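Local coordinates for chitinase A (Cycas revoluta, PDB 4MNK), which probably hydrolyses chitin, as a class V member of glycoside hydrolase family 18, and binds N-acetylglucosamine oligomers in its cleft, at residues F35-A40 with R46-S51; K101-L106 with H113-D118; G50-A55 with R108-H113. All blocks are in the same frame, centred on the assembly; numbering follows the deposited sequence. Where two conformers were deposited one is given.

Contact 1. Residues F35-A40 with R46-S51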
ATOM      1  N   PHE A  35      -4.794   9.535  -4.725  1.00  6.64           N
ATOM      2  CA  PHE A  35      -3.432  10.064  -4.715  1.00  6.87           C
ATOM      3  C   PHE A  35      -3.443  11.509  -5.205  1.00  7.21           C
ATOM      4  O   PHE A  35      -4.283  11.898  -6.028  1.00  7.56           O
ATOM      5  CB  PHE A  35      -2.540   9.294  -5.699  1.00  7.02           C
ATOM      6  CG  PHE A  35      -2.329   7.847  -5.357  1.00  6.82           C
ATOM      7  CD1 PHE A  35      -1.346   7.471  -4.449  1.00  6.98           C
ATOM      8  CD2 PHE A  35      -3.084   6.856  -5.980  1.00  7.52           C
ATOM      9  CE1 PHE A  35      -1.137   6.129  -4.136  1.00  7.33           C
ATOM     10  CE2 PHE A  35      -2.878   5.510  -5.683  1.00  7.76           C
ATOM     11  CZ  PHE A  35      -1.907   5.146  -4.757  1.00  7.29           C
ATOM     12  N   ALA A  36      -2.484  12.297  -4.729  1.00  7.20           N
ATOM     13  CA  ALA A  36      -2.140  13.548  -5.391  1.00  7.48           C
ATOM     14  C   ALA A  36      -1.306  13.204  -6.625  1.00  7.82           C
ATOM     15  O   ALA A  36      -0.618  12.176  -6.652  1.00  7.83           O
ATOM     16  CB  ALA A  36      -1.366  14.445  -4.454  1.00  7.54           C
ATOM     17  N   GLU A  37      -1.371  14.066  -7.637  0.50  8.04           N
ATOM     18  CA  GLU A  37      -0.656  13.847  -8.894  0.50  8.39           C
ATOM     19  C   GLU A  37       0.606  14.704  -8.979  0.50  8.25           C
ATOM     20  O   GLU A  37       0.690  15.767  -8.357  0.50  8.09           O
ATOM     21  CB  GLU A  37      -1.577  14.110 -10.092  0.50  8.84           C
ATOM     22  CG  GLU A  37      -1.995  15.558 -10.252  0.50  9.79           C
ATOM     23  CD  GLU A  37      -3.014  15.755 -11.359  0.50 10.80           C
ATOM     24  OE1 GLU A  37      -2.954  16.797 -12.041  0.50 11.34           O
ATOM     25  OE2 GLU A  37      -3.871  14.866 -11.550  0.50 11.27           O
ATOM     26  N   LEU A  38       1.585  14.228  -9.747  1.00  8.20           N
ATOM     27  CA  LEU A  38       2.867  14.918  -9.895  1.00  8.44           C
ATOM     28  C   LEU A  38       2.761  16.193 -10.723  1.00  8.50           C
ATOM     29  O   LEU A  38       3.504  17.144 -10.490  1.00  8.44           O
ATOM     30  CB  LEU A  38       3.921  13.978 -10.487  1.00  8.76           C
ATOM     31  CG  LEU A  38       4.613  13.031  -9.497  1.00  9.92           C
ATOM     32  CD1 LEU A  38       3.697  11.899  -9.040  1.00 11.71           C
ATOM     33  CD2 LEU A  38       5.890  12.464 -10.093  1.00 11.06           C
ATOM     34  N   ASN A  39       1.829  16.206 -11.677  1.00  8.65           N
ATOM     35  CA  ASN A  39       1.561  17.386 -12.505  1.00  9.29           C
ATOM     36  C   ASN A  39       2.796  17.864 -13.283  1.00  9.73           C
ATOM     37  O   ASN A  39       3.216  19.021 -13.173  1.00  9.59           O
ATOM     38  CB  ASN A  39       0.948  18.513 -11.650  1.00  9.21           C
ATOM     39  CG  ASN A  39       0.476  19.703 -12.474  1.00  9.27           C
ATOM     40  OD1 ASN A  39       0.134  19.573 -13.652  1.00  9.70           O
ATOM     41  ND2 ASN A  39       0.453  20.875 -11.850  1.00 10.02           N
ATOM     42  N   ALA A  40       3.382  16.952 -14.058  1.00 10.48           N
ATOM     43  CA  ALA A  40       4.415  17.303 -15.031  1.00 11.16           C
ATOM     44  C   ALA A  40       3.823  18.274 -16.059  1.00 11.68           C
ATOM     45  O   ALA A  40       2.632  18.182 -16.363  1.00 11.85           O
ATOM     46  CB  ALA A  40       4.930  16.050 -15.721  1.00 11.40           C
ATOM     47  N   ARG A  46      -0.441  18.456  -6.867  1.00  9.48           N
ATOM     48  CA  ARG A  46      -1.830  18.841  -6.628  1.00  9.91           C
ATOM     49  C   ARG A  46      -2.726  17.605  -6.587  1.00 10.28           C
ATOM     50  O   ARG A  46      -2.370  16.559  -7.125  1.00 10.08           O
ATOM     51  CB  ARG A  46      -2.306  19.774  -7.749  1.00 10.00           C
ATOM     52  CG  ARG A  46      -2.311  19.120  -9.124  1.00 10.15           C
ATOM     53  CD  ARG A  46      -2.735  20.072 -10.216  1.00 11.62           C
ATOM     54  NE  ARG A  46      -2.951  19.360 -11.471  1.00 12.82           N
ATOM     55  CZ  ARG A  46      -3.243  19.943 -12.630  1.00 13.98           C
ATOM     56  NH1 ARG A  46      -3.427  19.199 -13.710  1.00 14.67           N
ATOM     57  NH2 ARG A  46      -3.353  21.263 -12.709  1.00 14.76           N
ATOM     58  N   VAL A  47      -3.900  17.718  -5.971  1.00 11.02           N
ATOM     59  CA  VAL A  47      -4.907  16.683  -6.184  1.00 11.86           C
ATOM     60  C   VAL A  47      -5.504  16.912  -7.573  1.00 11.86           C
ATOM     61  O   VAL A  47      -5.491  18.048  -8.065  1.00 11.90           O
ATOM     62  CB  VAL A  47      -6.005  16.636  -5.089  1.00 12.18           C
ATOM     63  CG1 VAL A  47      -5.409  16.201  -3.763  1.00 12.39           C
ATOM     64  CG2 VAL A  47      -6.720  17.971  -4.956  1.00 12.62           C
ATOM     65  N   PRO A  48      -5.987  15.839  -8.229  1.00 12.28           N
ATOM     66  CA  PRO A  48      -6.619  16.023  -9.532  1.00 12.37           C
ATOM     67  C   PRO A  48      -7.626  17.178  -9.490  1.00 12.10           C
ATOM     68  O   PRO A  48      -8.509  17.185  -8.627  1.00 11.83           O
ATOM     69  CB  PRO A  48      -7.323  14.686  -9.758  1.00 12.58           C
ATOM     70  CG  PRO A  48      -6.454  13.694  -9.054  1.00 13.02           C
ATOM     71  CD  PRO A  48      -5.904  14.413  -7.852  1.00 12.50           C
ATOM     72  N   PRO A  49      -7.468  18.182 -10.380  1.00 12.09           N
ATOM     73  CA  PRO A  49      -8.425  19.289 -10.407  1.00 11.72           C
ATOM     74  C   PRO A  49      -9.867  18.791 -10.453  1.00 11.06           C
ATOM     75  O   PRO A  49     -10.179  17.841 -11.174  1.00 10.96           O
ATOM     76  CB  PRO A  49      -8.046  20.037 -11.685  1.00 11.98           C
ATOM     77  CG  PRO A  49      -6.579  19.833 -11.778  1.00 12.54           C
ATOM     78  CD  PRO A  49      -6.349  18.415 -11.314  1.00 12.37           C
ATOM     79  N   GLY A  50     -10.721  19.420  -9.656  1.00 10.38           N
ATOM     80  CA  GLY A  50     -12.098  18.971  -9.487  1.00  9.95           C
ATOM     81  C   GLY A  50     -12.335  18.199  -8.200  1.00  9.69           C
ATOM     82  O   GLY A  50     -13.479  18.043  -7.779  1.00 10.12           O
ATOM     83  N   SER A  51     -11.260  17.720  -7.577  0.50  9.42           N
ATOM     84  CA  SER A  51     -11.374  16.948  -6.340  0.50  9.19           C
ATOM     85  C   SER A  51     -10.830  17.693  -5.121  0.50  8.94           C
ATOM     86  O   SER A  51     -10.534  17.074  -4.095  0.50  8.97           O
ATOM     87  CB  SER A  51     -10.671  15.599  -6.487  0.50  9.32           C
ATOM     88  OG  SER A  51      -9.268  15.768  -6.536  0.50  9.20           O
TER

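Contact 2. Residues K101-L106 with H113-D118. With NAG (2-acetamido-2-deoxy-beta-D-glucopyranose), chain B.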
ATOM      1  N   LYS A 101       8.683  21.921  -2.628  1.00  8.14           N
ATOM      2  CA  LYS A 101       7.955  23.085  -2.125  1.00  8.64           C
ATOM      3  C   LYS A 101       6.440  22.888  -2.225  1.00  8.09           C
ATOM      4  O   LYS A 101       5.709  23.150  -1.263  1.00  8.20           O
ATOM      5  CB  LYS A 101       8.380  24.349  -2.877  1.00  9.06           C
ATOM      6  CG  LYS A 101       7.711  25.631  -2.396  1.00 11.27           C
ATOM      7  CD  LYS A 101       8.168  26.828  -3.220  1.00 13.98           C
ATOM      8  CE  LYS A 101       7.532  28.120  -2.732  1.00 15.71           C
ATOM      9  NZ  LYS A 101       8.016  28.516  -1.379  1.00 17.05           N
ATOM     10  N   SER A 102       5.974  22.429  -3.385  1.00  7.67           N
ATOM     11  CA  SER A 102       4.540  22.265  -3.620  1.00  7.42           C
ATOM     12  C   SER A 102       3.913  21.114  -2.825  1.00  7.13           C
ATOM     13  O   SER A 102       2.751  21.204  -2.433  1.00  7.21           O
ATOM     14  CB  SER A 102       4.225  22.131  -5.112  1.00  7.43           C
ATOM     15  OG  SER A 102       4.792  20.954  -5.656  1.00  7.42           O
ATOM     16  N   SER A 103       4.675  20.049  -2.586  0.50  7.06           N
ATOM     17  CA  SER A 103       4.160  18.907  -1.824  0.50  7.13           C
ATOM     18  C   SER A 103       3.940  19.264  -0.356  0.50  7.12           C
ATOM     19  O   SER A 103       2.918  18.900   0.229  0.50  7.11           O
ATOM     20  CB  SER A 103       5.077  17.688  -1.955  0.50  7.27           C
ATOM     21  OG  SER A 103       6.360  17.948  -1.419  0.50  7.47           O
ATOM     22  N   ILE A 104       4.893  19.987   0.229  1.00  7.02           N
ATOM     23  CA  ILE A 104       4.769  20.459   1.605  1.00  7.47           C
ATOM     24  C   ILE A 104       3.585  21.423   1.721  1.00  7.69           C
ATOM     25  O   ILE A 104       2.767  21.304   2.636  1.00  7.84           O
ATOM     26  CB  ILE A 104       6.086  21.095   2.097  1.00  7.54           C
ATOM     27  CG1 ILE A 104       7.156  20.010   2.260  1.00  8.04           C
ATOM     28  CG2 ILE A 104       5.874  21.856   3.406  1.00  7.99           C
ATOM     29  CD1 ILE A 104       8.564  20.540   2.354  1.00  8.56           C
ATOM     30  N   ALA A 105       3.476  22.347   0.765  1.00  7.88           N
ATOM     31  CA  ALA A 105       2.367  23.300   0.727  1.00  8.29           C
ATOM     32  C   ALA A 105       1.016  22.596   0.596  1.00  8.48           C
ATOM     33  O   ALA A 105       0.041  23.002   1.224  1.00  8.64           O
ATOM     34  CB  ALA A 105       2.559  24.306  -0.404  1.00  8.50           C
ATOM     35  N   LEU A 106       0.972  21.541  -0.212  1.00  8.64           N
ATOM     36  CA  LEU A 106      -0.247  20.765  -0.421  1.00  9.04           C
ATOM     37  C   LEU A 106      -0.741  20.101   0.865  1.00  8.43           C
ATOM     38  O   LEU A 106      -1.931  20.176   1.194  1.00  8.54           O
ATOM     39  CB  LEU A 106      -0.024  19.711  -1.507  1.00  9.80           C
ATOM     40  CG  LEU A 106      -1.263  18.981  -2.022  1.00 11.79           C
ATOM     41  CD1 LEU A 106      -2.063  19.877  -2.946  1.00 13.61           C
ATOM     42  CD2 LEU A 106      -0.844  17.726  -2.751  1.00 13.43           C
ATOM     43  N   HIS A 113      -1.333  15.531   7.924  1.00  6.29           N
ATOM     44  CA  HIS A 113      -0.229  15.492   8.885  1.00  6.77           C
ATOM     45  C   HIS A 113       1.059  14.952   8.280  1.00  6.63           C
ATOM     46  O   HIS A 113       2.092  14.902   8.947  1.00  6.94           O
ATOM     47  CB  HIS A 113      -0.603  14.653  10.109  1.00  7.34           C
ATOM     48  CG  HIS A 113      -1.895  15.054  10.743  1.00  8.96           C
ATOM     49  ND1 HIS A 113      -1.977  16.002  11.740  1.00 11.65           N
ATOM     50  CD2 HIS A 113      -3.160  14.628  10.522  1.00  9.85           C
ATOM     51  CE1 HIS A 113      -3.239  16.146  12.101  1.00 11.95           C
ATOM     52  NE2 HIS A 113      -3.978  15.325  11.375  1.00 12.19           N
ATOM     53  N   GLY A 114       1.008  14.542   7.019  1.00  6.25           N
ATOM     54  CA  GLY A 114       2.182  13.980   6.384  1.00  6.38           C
ATOM     55  C   GLY A 114       2.041  13.752   4.901  1.00  6.06           C
ATOM     56  O   GLY A 114       0.964  13.936   4.323  1.00  5.99           O
ATOM     57  N   LEU A 115       3.161  13.345   4.307  1.00  6.16           N
ATOM     58  CA  LEU A 115       3.295  13.070   2.888  1.00  6.32           C
ATOM     59  C   LEU A 115       3.775  11.650   2.691  1.00  6.32           C
ATOM     60  O   LEU A 115       4.563  11.129   3.486  1.00  6.41           O
ATOM     61  CB  LEU A 115       4.329  14.011   2.265  1.00  6.75           C
ATOM     62  CG  LEU A 115       3.956  15.487   2.138  1.00  7.16           C
ATOM     63  CD1 LEU A 115       5.182  16.324   1.803  1.00  8.21           C
ATOM     64  CD2 LEU A 115       2.861  15.678   1.096  1.00  8.28           C
ATOM     65  N   ASP A 116       3.309  11.036   1.611  1.00  6.49           N
ATOM     66  CA  ASP A 116       3.762   9.720   1.210  1.00  6.52           C
ATOM     67  C   ASP A 116       4.127   9.756  -0.264  1.00  6.45           C
ATOM     68  O   ASP A 116       3.470  10.440  -1.052  1.00  6.53           O
ATOM     69  CB  ASP A 116       2.665   8.685   1.462  1.00  6.85           C
ATOM     70  CG  ASP A 116       3.049   7.291   0.999  1.00  7.05           C
ATOM     71  OD1 ASP A 116       3.856   6.629   1.686  1.00  6.96           O
ATOM     72  OD2 ASP A 116       2.531   6.852  -0.048  1.00  8.46           O
ATOM     73  N   LEU A 117       5.178   9.027  -0.626  1.00  6.69           N
ATOM     74  CA  LEU A 117       5.561   8.872  -2.025  1.00  7.02           C
ATOM     75  C   LEU A 117       5.294   7.444  -2.470  1.00  6.90           C
ATOM     76  O   LEU A 117       5.783   6.499  -1.849  1.00  6.88           O
ATOM     77  CB  LEU A 117       7.041   9.213  -2.222  1.00  7.42           C
ATOM     78  CG  LEU A 117       7.518  10.566  -1.689  1.00  8.07           C
ATOM     79  CD1 LEU A 117       9.014  10.713  -1.896  1.00  9.59           C
ATOM     80  CD2 LEU A 117       6.770  11.718  -2.346  1.00  9.49           C
ATOM     81  N   ASP A 118       4.506   7.291  -3.531  1.00  6.98           N
ATOM     82  CA  ASP A 118       4.258   5.980  -4.114  1.00  7.37           C
ATOM     83  C   ASP A 118       4.855   5.934  -5.517  1.00  7.16           C
ATOM     84  O   ASP A 118       4.228   6.352  -6.493  1.00  7.26           O
ATOM     85  CB  ASP A 118       2.757   5.656  -4.121  1.00  7.68           C
ATOM     86  CG  ASP A 118       2.464   4.222  -4.544  1.00  8.81           C
ATOM     87  OD1 ASP A 118       1.274   3.842  -4.565  1.00 11.55           O
ATOM     88  OD2 ASP A 118       3.413   3.472  -4.861  1.00  9.13           O
TER
HETATM   89  C1  NAG B   1      -0.034  -1.281  -5.547  1.00 17.47           C
HETATM   90  C2  NAG B   1      -0.435   0.200  -5.518  1.00 17.03           C
HETATM   91  C3  NAG B   1      -1.949   0.376  -5.655  1.00 17.19           C
HETATM   92  C4  NAG B   1      -2.574  -0.527  -6.722  1.00 17.47           C
HETATM   93  C5  NAG B   1      -2.050  -1.961  -6.576  1.00 18.03           C
HETATM   94  C6  NAG B   1      -2.607  -2.923  -7.626  1.00 19.13           C
HETATM   95  C7  NAG B   1      -0.200   0.502  -3.053  1.00 15.59           C
HETATM   96  C8  NAG B   1       0.365   1.383  -1.977  1.00 15.10           C
HETATM   97  N2  NAG B   1       0.026   0.891  -4.316  1.00 15.94           N
HETATM   98  O1  NAG B   1       1.368  -1.390  -5.649  1.00 17.89           O
HETATM   99  O3  NAG B   1      -2.248   1.732  -5.921  1.00 17.75           O
HETATM  100  O4  NAG B   1      -3.975  -0.503  -6.556  1.00 16.78           O
HETATM  101  O5  NAG B   1      -0.637  -1.946  -6.644  1.00 17.79           O
HETATM  102  O6  NAG B   1      -2.233  -2.515  -8.923  1.00 20.32           O
HETATM  103  O7  NAG B   1      -0.826  -0.513  -2.739  1.00 15.13           O

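Contact 3. Residues G50-A55 with R108-H113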
ATOM      1  N   GLY A  50     -10.721  19.420  -9.656  1.00 10.38           N
ATOM      2  CA  GLY A  50     -12.098  18.971  -9.487  1.00  9.95           C
ATOM      3  C   GLY A  50     -12.335  18.199  -8.200  1.00  9.69           C
ATOM      4  O   GLY A  50     -13.479  18.043  -7.779  1.00 10.12           O
ATOM      5  N   SER A  51     -11.260  17.720  -7.577  0.50  9.42           N
ATOM      6  CA  SER A  51     -11.374  16.948  -6.340  0.50  9.19           C
ATOM      7  C   SER A  51     -10.830  17.693  -5.121  0.50  8.94           C
ATOM      8  O   SER A  51     -10.534  17.074  -4.095  0.50  8.97           O
ATOM      9  CB  SER A  51     -10.671  15.599  -6.487  0.50  9.32           C
ATOM     10  OG  SER A  51      -9.268  15.768  -6.536  0.50  9.20           O
ATOM     11  N   GLU A  52     -10.708  19.014  -5.236  1.00  8.68           N
ATOM     12  CA  GLU A  52     -10.234  19.864  -4.131  1.00  8.50           C
ATOM     13  C   GLU A  52     -11.108  19.786  -2.880  1.00  8.12           C
ATOM     14  O   GLU A  52     -10.589  19.729  -1.765  1.00  7.70           O
ATOM     15  CB  GLU A  52     -10.110  21.324  -4.576  1.00  8.53           C
ATOM     16  CG  GLU A  52      -8.896  21.632  -5.444  1.00  9.33           C
ATOM     17  CD  GLU A  52      -9.104  21.356  -6.929  1.00  9.32           C
ATOM     18  OE1 GLU A  52     -10.192  20.888  -7.337  1.00  9.03           O
ATOM     19  OE2 GLU A  52      -8.160  21.635  -7.700  1.00 11.30           O
ATOM     20  N   LYS A  53     -12.427  19.778  -3.063  1.00  7.80           N
ATOM     21  CA  LYS A  53     -13.339  19.705  -1.919  1.00  8.14           C
ATOM     22  C   LYS A  53     -13.212  18.372  -1.177  1.00  7.79           C
ATOM     23  O   LYS A  53     -13.161  18.339   0.055  1.00  7.55           O
ATOM     24  CB  LYS A  53     -14.791  19.969  -2.341  1.00  8.50           C
ATOM     25  CG  LYS A  53     -15.770  20.118  -1.172  1.00 10.45           C
ATOM     26  CD  LYS A  53     -15.321  21.175  -0.166  1.00 13.04           C
ATOM     27  CE  LYS A  53     -16.406  21.473   0.857  1.00 14.18           C
ATOM     28  NZ  LYS A  53     -15.846  22.124   2.075  1.00 15.07           N
ATOM     29  N   THR A  54     -13.138  17.281  -1.933  1.00  7.77           N
ATOM     30  CA  THR A  54     -12.956  15.947  -1.360  1.00  8.04           C
ATOM     31  C   THR A  54     -11.662  15.861  -0.541  1.00  7.47           C
ATOM     32  O   THR A  54     -11.658  15.332   0.576  1.00  7.09           O
ATOM     33  CB  THR A  54     -12.992  14.872  -2.466  1.00  8.51           C
ATOM     34  OG1 THR A  54     -14.268  14.910  -3.119  1.00 10.87           O
ATOM     35  CG2 THR A  54     -12.765  13.479  -1.893  1.00  8.67           C
ATOM     36  N   ALA A  55     -10.576  16.396  -1.091  1.00  6.98           N
ATOM     37  CA  ALA A  55      -9.281  16.395  -0.411  1.00  6.87           C
ATOM     38  C   ALA A  55      -9.305  17.216   0.875  1.00  6.54           C
ATOM     39  O   ALA A  55      -8.766  16.790   1.897  1.00  6.63           O
ATOM     40  CB  ALA A  55      -8.197  16.899  -1.340  1.00  7.22           C
ATOM     41  N   ARG A 108      -0.117  20.952   3.973  1.00  7.53           N
ATOM     42  CA  ARG A 108      -0.610  21.994   4.872  1.00  7.97           C
ATOM     43  C   ARG A 108      -1.940  22.579   4.400  1.00  8.00           C
ATOM     44  O   ARG A 108      -2.825  22.835   5.216  1.00  8.07           O
ATOM     45  CB  ARG A 108       0.428  23.107   5.057  1.00  8.16           C
ATOM     46  CG  ARG A 108       1.719  22.669   5.749  1.00  8.85           C
ATOM     47  CD  ARG A 108       1.462  22.034   7.109  1.00  9.60           C
ATOM     48  NE  ARG A 108       2.703  21.870   7.860  1.00  9.69           N
ATOM     49  CZ  ARG A 108       2.840  21.112   8.944  1.00  9.86           C
ATOM     50  NH1 ARG A 108       1.811  20.418   9.421  1.00 10.26           N
ATOM     51  NH2 ARG A 108       4.016  21.039   9.551  1.00 10.40           N
ATOM     52  N   ARG A 109      -2.086  22.763   3.090  0.50  8.23           N
ATOM     53  CA  ARG A 109      -3.287  23.378   2.524  0.50  8.33           C
ATOM     54  C   ARG A 109      -4.568  22.583   2.794  0.50  8.17           C
ATOM     55  O   ARG A 109      -5.629  23.172   3.008  0.50  8.07           O
ATOM     56  CB  ARG A 109      -3.109  23.622   1.025  0.50  8.63           C
ATOM     57  CG  ARG A 109      -4.234  24.421   0.397  0.50  8.97           C
ATOM     58  CD  ARG A 109      -3.818  25.013  -0.940  0.50  9.58           C
ATOM     59  NE  ARG A 109      -2.747  25.996  -0.796  0.50 10.45           N
ATOM     60  CZ  ARG A 109      -1.504  25.823  -1.235  0.50 11.12           C
ATOM     61  NH1 ARG A 109      -0.598  26.774  -1.054  0.50 11.48           N
ATOM     62  NH2 ARG A 109      -1.165  24.702  -1.860  0.50 11.44           N
ATOM     63  N   TYR A 110      -4.467  21.254   2.794  1.00  8.05           N
ATOM     64  CA  TYR A 110      -5.631  20.406   3.039  1.00  8.15           C
ATOM     65  C   TYR A 110      -5.710  19.822   4.450  1.00  7.81           C
ATOM     66  O   TYR A 110      -6.630  19.067   4.752  1.00  8.24           O
ATOM     67  CB  TYR A 110      -5.724  19.290   1.993  1.00  8.61           C
ATOM     68  CG  TYR A 110      -5.951  19.773   0.578  1.00  9.33           C
ATOM     69  CD1 TYR A 110      -5.052  19.453  -0.433  1.00 11.00           C
ATOM     70  CD2 TYR A 110      -7.071  20.538   0.247  1.00 10.18           C
ATOM     71  CE1 TYR A 110      -5.256  19.887  -1.733  1.00 11.79           C
ATOM     72  CE2 TYR A 110      -7.281  20.983  -1.055  1.00 10.60           C
ATOM     73  CZ  TYR A 110      -6.367  20.653  -2.037  1.00 11.99           C
ATOM     74  OH  TYR A 110      -6.561  21.081  -3.326  1.00 13.12           O
ATOM     75  N   GLY A 111      -4.753  20.165   5.306  1.00  7.15           N
ATOM     76  CA  GLY A 111      -4.792  19.742   6.705  1.00  6.92           C
ATOM     77  C   GLY A 111      -4.322  18.320   6.960  1.00  6.45           C
ATOM     78  O   GLY A 111      -4.736  17.693   7.939  1.00  6.92           O
ATOM     79  N   PHE A 112      -3.457  17.813   6.083  1.00  5.89           N
ATOM     80  CA  PHE A 112      -2.809  16.518   6.277  1.00  5.90           C
ATOM     81  C   PHE A 112      -1.627  16.628   7.231  1.00  6.11           C
ATOM     82  O   PHE A 112      -0.986  17.679   7.326  1.00  6.55           O
ATOM     83  CB  PHE A 112      -2.352  15.943   4.935  1.00  5.77           C
ATOM     84  CG  PHE A 112      -3.482  15.478   4.069  1.00  5.52           C
ATOM     85  CD1 PHE A 112      -4.037  14.218   4.257  1.00  6.13           C
ATOM     86  CD2 PHE A 112      -4.004  16.297   3.074  1.00  6.41           C
ATOM     87  CE1 PHE A 112      -5.091  13.778   3.464  1.00  6.58           C
ATOM     88  CE2 PHE A 112      -5.060  15.863   2.275  1.00  6.98           C
ATOM     89  CZ  PHE A 112      -5.604  14.605   2.473  1.00  6.87           C
ATOM     90  N   HIS A 113      -1.333  15.531   7.924  1.00  6.29           N
ATOM     91  CA  HIS A 113      -0.229  15.492   8.885  1.00  6.77           C
ATOM     92  C   HIS A 113       1.059  14.952   8.280  1.00  6.63           C
ATOM     93  O   HIS A 113       2.092  14.902   8.947  1.00  6.94           O
ATOM     94  CB  HIS A 113      -0.603  14.653  10.109  1.00  7.34           C
ATOM     95  CG  HIS A 113      -1.895  15.054  10.743  1.00  8.96           C
ATOM     96  ND1 HIS A 113      -1.977  16.002  11.740  1.00 11.65           N
ATOM     97  CD2 HIS A 113      -3.160  14.628  10.522  1.00  9.85           C
ATOM     98  CE1 HIS A 113      -3.239  16.146  12.101  1.00 11.95           C
ATOM     99  NE2 HIS A 113      -3.978  15.325  11.375  1.00 12.19           N
TER
HETATM  100  O   HOH W   1      -7.892  16.651   4.496  1.00  5.80           O

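Contact 1. Residues F35-A40 with R46-S51
E37 and R46 both place CG between the backbone N and the carbonyl carbon (chi1 63° in R46); their pairing puts both chains on one side of the backbone, and these torsions turn the ends together, R46 running extended to NE. Both NE and NH1 of R46 donate to E37 OE1, NE at 2.6 Å and the straighter (158°), NH1 at 3.0 Å and bent (134°). OE1 lies in the guanidinium plane, while NE meets it from above the carboxylate plane. E37 has a second conformation, so the bridge describes one of its two states. R46 is also sandwiched: N39 OD1 lies 3.5 Å above one face of its guanidinium plane and P49 CG 3.4 Å above the other. The N39 amide stacks nearly parallel to it, and its ND2 is tied to E44 O. At the backbone, the antiparallel hydrogen-bonded pair E37–R46 is a single bridge closing the loop after barrel strand 30-36, with E37 N to R46 O at 2.7 Å and R46 N to E37 O at 3.3 Å. A36 pairs with S74 and G76 of strand 70-77 and packs on L106 of helix 93-110; V47 lies against I73 of that strand and Y110 of the same helix.

Contact 2. Residues K101-L106 with H113-D118
Van der Waals packing carries this contact, with the side chain of L115 on strand 114-119 pressed against the inner face of helix 93-110 at S103 and I104. CG of L115 is anti to its carbonyl carbon (chi1 -70°), and the fork of the side chain spreads over the helix backbone. The closest touch is to a carbonyl oxygen, L115 CD2 reaching S103 O at 3.3 Å, while CD1 meets both S103 OG at 3.8 Å and CG1 of I104 at 4.2 Å. I104 itself points away from the strand, touching L115 with the flank of its chain, and packs against A141 and E145 of helix 125-149.

No hydrogen bond joins the two segments. The buried hydroxyl of S103 is instead satisfied inside its own helix, chiefly by F99 O, and its CB and OG lie against a leucine methyl.

The arrangement is that of a TIM barrel, in which an outer helix covers the inner strand that follows it. Strand 114-119 carries the first two acids of the DxDxE signature of family 18, D116 and D118, with E120 just after its end. L115 points outward to the helix, whereas D116 and D118 point into the barrel.

The carboxylates on the inner side have polar partners. D116 is bonded by OD1 to T157 and by OD2 to S74. D118, with CG anti to its backbone N (chi1 -172°), turns OD1 to the bound sugar: N2 of the N-acetylglucosamine donates to D118 OD1 at 3.2 Å, nearly straight at 166°. The same sugar is also hydrogen-bonded to Y192 OH.

Contact 3. Residues G50-A55 with R108-H113
A55 sets its methyl squarely over the ring of Y110, a CH-pi contact in which CB stands 3.9 Å from the ring centroid and only 3° off the ring normal. Y110 holds CG anti to its carbonyl carbon (chi1 -64°), which carries the ring out from the end of helix 93-110 to lie across the first turn of helix 52-63. Farther along the ring the phenol oxygen meets E52, with Y110 OH 3.2 Å from E52 CG. The carboxylate of E52 is turned 56° from the ring plane; it bends back to its own segment, where OE1 accepts from G50 N at 2.8 Å on its syn side. F112 approaches A55 obliquely, its CE2 3.8 Å from A55 O. A water hydrogen-bonded to both A55 O and Y110 O, at 2.7 Å from each, bridges the two backbones and rests over the rim of one face of the F112 ring. G111, with its positive phi, belongs to a Schellman motif after the helix and lets the chain turn from Y110 to F112. With an alanine at position Y110, the A55 methyl would probably lose its aromatic face and a gap would open beside E52. Around the contact, V47 of the preceding loop packs on A55, while F112 reaches Y33 of strand 30-36, T71 and I73 of strand 70-77, and F58 of helix 52-63.

How the contacts relate
Contact 2 is wholly buried, whereas contacts 1 and 3 are only partly so, and the chemistry follows: aliphatic packing in contact 2, a salt bridge and backbone pairing in the loop of contact 1, and an aromatic face with a bridging water in contact 3. Helix 93-110 serves contacts 2 and 3, at its middle and its end, while G50 and S51 belong to both contacts 1 and 3. V47 is the join between contacts 1 and 3, touching E52 as well, and R46 of contact 1 lies against L106 of contact 2. Toward the sugar, F35 of contact 1 packs on D118 of contact 2; contact 3 holds no residue of the glycan pockets.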